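Local coordinates for protein ureidoglycolate hydrolase (Arabidopsis thaliana, PDB 4PXE) that hydrolyses (S)-ureidoglycolate to glyoxylate, ammonium and carbon dioxide with the help of two manganese ions per subunit, completing purine breakdown without releasing urea, at residues N56-A61 with G71-K76. Sequence-based numbering, arbitrary orientation.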
ATOM      1  N   ASN A  56     -19.000 -25.330 -16.567  1.00 15.29           N
ATOM      2  CA  ASN A  56     -19.309 -26.746 -16.379  1.00 16.47           C
ATOM      3  C   ASN A  56     -20.746 -26.942 -15.900  1.00 15.18           C
ATOM      4  O   ASN A  56     -21.486 -27.775 -16.433  1.00 16.06           O
ATOM      5  CB  ASN A  56     -18.301 -27.395 -15.425  1.00 17.77           C
ATOM      6  CG  ASN A  56     -18.571 -28.866 -15.202  1.00 23.85           C
ATOM      7  OD1 ASN A  56     -18.947 -29.278 -14.108  1.00 25.43           O
ATOM      8  ND2 ASN A  56     -18.378 -29.669 -16.245  1.00 23.12           N
ATOM      9  N   LEU A  57     -21.157 -26.147 -14.915  1.00 17.22           N
ATOM     10  CA  LEU A  57     -22.540 -26.210 -14.447  1.00 17.14           C
ATOM     11  C   LEU A  57     -23.555 -25.827 -15.526  1.00 16.42           C
ATOM     12  O   LEU A  57     -24.618 -26.434 -15.626  1.00 15.78           O
ATOM     13  CB  LEU A  57     -22.732 -25.328 -13.210  1.00 16.03           C
ATOM     14  CG  LEU A  57     -22.007 -25.768 -11.940  1.00 15.99           C
ATOM     15  CD1 LEU A  57     -22.366 -24.844 -10.795  1.00 20.23           C
ATOM     16  CD2 LEU A  57     -22.368 -27.204 -11.602  1.00 18.29           C
ATOM     17  N   MET A  58     -23.233 -24.821 -16.334  1.00 16.55           N
ATOM     18  CA  MET A  58     -24.120 -24.418 -17.417  1.00 16.52           C
ATOM     19  C   MET A  58     -24.298 -25.552 -18.423  1.00 16.73           C
ATOM     20  O   MET A  58     -25.407 -25.826 -18.874  1.00 17.79           O
ATOM     21  CB  MET A  58     -23.582 -23.182 -18.135  1.00 17.44           C
ATOM     22  CG  MET A  58     -23.698 -21.887 -17.349  1.00 15.21           C
ATOM     23  SD  MET A  58     -23.133 -20.524 -18.388  1.00 17.41           S
ATOM     24  CE  MET A  58     -23.526 -19.099 -17.348  1.00 17.19           C
ATOM     25  N   ALA A  59     -23.193 -26.214 -18.753  1.00 16.26           N
ATOM     26  CA  ALA A  59     -23.239 -27.329 -19.697  1.00 17.93           C
ATOM     27  C   ALA A  59     -24.034 -28.489 -19.110  1.00 17.07           C
ATOM     28  O   ALA A  59     -24.822 -29.127 -19.818  1.00 19.22           O
ATOM     29  CB  ALA A  59     -21.832 -27.765 -20.065  1.00 17.75           C
ATOM     30  N   LEU A  60     -23.842 -28.760 -17.819  1.00 18.17           N
ATOM     31  CA  LEU A  60     -24.581 -29.837 -17.157  1.00 18.43           C
ATOM     32  C   LEU A  60     -26.080 -29.562 -17.154  1.00 18.91           C
ATOM     33  O   LEU A  60     -26.879 -30.489 -17.173  1.00 21.10           O
ATOM     34  CB  LEU A  60     -24.083 -30.050 -15.729  1.00 17.14           C
ATOM     35  CG  LEU A  60     -22.706 -30.696 -15.575  1.00 21.66           C
ATOM     36  CD1 LEU A  60     -22.221 -30.602 -14.127  1.00 24.65           C
ATOM     37  CD2 LEU A  60     -22.725 -32.146 -16.050  1.00 26.16           C
ATOM     38  N   ALA A  61     -26.451 -28.286 -17.138  1.00 18.76           N
ATOM     39  CA  ALA A  61     -27.846 -27.867 -17.178  1.00 17.39           C
ATOM     40  C   ALA A  61     -28.407 -27.858 -18.605  1.00 19.33           C
ATOM     41  O   ALA A  61     -29.545 -27.441 -18.831  1.00 22.74           O
ATOM     42  CB  ALA A  61     -28.000 -26.490 -16.545  1.00 18.90           C
ATOM     43  N   GLY A  71     -15.091 -11.919 -22.347  1.00 20.14           N
ATOM     44  CA  GLY A  71     -15.317 -12.993 -21.400  1.00 18.93           C
ATOM     45  C   GLY A  71     -16.637 -12.951 -20.659  1.00 16.89           C
ATOM     46  O   GLY A  71     -16.787 -13.647 -19.654  1.00 16.86           O
ATOM     47  N   ASN A  72     -17.590 -12.149 -21.127  1.00 16.90           N
ATOM     48  CA  ASN A  72     -18.965 -12.357 -20.681  1.00 15.74           C
ATOM     49  C   ASN A  72     -19.380 -13.734 -21.167  1.00 19.40           C
ATOM     50  O   ASN A  72     -19.109 -14.108 -22.315  1.00 19.23           O
ATOM     51  CB  ASN A  72     -19.929 -11.298 -21.228  1.00 15.40           C
ATOM     52  CG  ASN A  72     -19.617  -9.891 -20.745  1.00 17.14           C
ATOM     53  OD1 ASN A  72     -19.452  -9.633 -19.548  1.00 15.31           O
ATOM     54  ND2 ASN A  72     -19.565  -8.960 -21.682  1.00 18.20           N
ATOM     55  N   ILE A  73     -20.028 -14.495 -20.292  1.00 15.83           N
ATOM     56  CA  ILE A  73     -20.387 -15.879 -20.580  1.00 16.06           C
ATOM     57  C   ILE A  73     -21.903 -16.009 -20.625  1.00 17.42           C
ATOM     58  O   ILE A  73     -22.596 -15.475 -19.763  1.00 17.46           O
ATOM     59  CB  ILE A  73     -19.769 -16.820 -19.527  1.00 18.84           C
ATOM     60  CG1 ILE A  73     -18.239 -16.774 -19.640  1.00 18.13           C
ATOM     61  CG2 ILE A  73     -20.258 -18.244 -19.702  1.00 19.59           C
ATOM     62  CD1 ILE A  73     -17.482 -17.396 -18.483  1.00 20.28           C
ATOM     63  N   PHE A  74     -22.418 -16.704 -21.641  1.00 16.02           N
ATOM     64  CA  PHE A  74     -23.847 -16.788 -21.877  1.00 17.24           C
ATOM     65  C   PHE A  74     -24.255 -18.254 -21.931  1.00 18.75           C
ATOM     66  O   PHE A  74     -23.567 -19.060 -22.554  1.00 19.75           O
ATOM     67  CB  PHE A  74     -24.209 -16.114 -23.210  1.00 18.56           C
ATOM     68  CG  PHE A  74     -23.837 -14.654 -23.282  1.00 17.82           C
ATOM     69  CD1 PHE A  74     -22.545 -14.268 -23.614  1.00 19.30           C
ATOM     70  CD2 PHE A  74     -24.780 -13.668 -23.028  1.00 20.10           C
ATOM     71  CE1 PHE A  74     -22.196 -12.924 -23.684  1.00 18.71           C
ATOM     72  CE2 PHE A  74     -24.439 -12.317 -23.098  1.00 19.09           C
ATOM     73  CZ  PHE A  74     -23.145 -11.950 -23.425  1.00 18.81           C
ATOM     74  N   GLY A  75     -25.358 -18.597 -21.272  1.00 16.05           N
ATOM     75  CA  GLY A  75     -25.880 -19.956 -21.288  1.00 17.05           C
ATOM     76  C   GLY A  75     -27.356 -19.948 -21.622  1.00 18.37           C
ATOM     77  O   GLY A  75     -28.182 -19.522 -20.810  1.00 18.19           O
ATOM     78  N   LYS A  76     -27.703 -20.410 -22.822  1.00 16.15           N
ATOM     79  CA  LYS A  76     -29.082 -20.309 -23.296  1.00 17.69           C
ATOM     80  C   LYS A  76     -29.862 -21.629 -23.304  1.00 18.91           C
ATOM     81  O   LYS A  76     -29.342 -22.675 -23.690  1.00 19.12           O
ATOM     82  CB  LYS A  76     -29.127 -19.694 -24.705  1.00 18.31           C
ATOM     83  CG  LYS A  76     -30.530 -19.592 -25.283  1.00 21.61           C
ATOM     84  CD  LYS A  76     -30.572 -18.890 -26.633  1.00 22.04           C
ATOM     85  CE  LYS A  76     -30.467 -17.382 -26.487  1.00 22.85           C
ATOM     86  NZ  LYS A  76     -30.732 -16.679 -27.799  1.00 24.17           N
TER
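Helix-on-sheet packing in the metal-binding part of this M20-family hydrolase joins the end of helix 45-60 to strand 73-77, with Met58 reaching across to Ile73 and Gly75. The two short segments run nearly parallel: their axes diverge by 13° and approach to 9.1 Å, and no hydrogen bond links them. Met58 supplies the helix side of the contact. Its CG stands beside the backbone N (chi1 -73°), and from there the chain is extended, with chi2 and chi3 both near 180°, which carries the thioether straight out to the strand. SD lies 3.9 Å from Ile73 CG2, and the terminal CE of Met58 remains close to the same methyl, at 4.1 Å. Ile73 presents this branch because CG2 is anti to its own backbone N while CG1 stands beside that N. The CB of Phe74 leaves the strand on the side away from the helix, and its ring makes a cation-pi contact with Arg66. The strand is paired antiparallel with strands 64-67 and 129-133; Val65 and Ile131 of those strands, and Ile112 of helix 105-120, also touch Met58, making its surroundings largely apolar. At Gly75 the backbone itself receives the sulfur: the CA atoms of Met58 and Gly75 are 6.2 Å apart, and Met58 SD rests 4.0 Å from Gly75 CA.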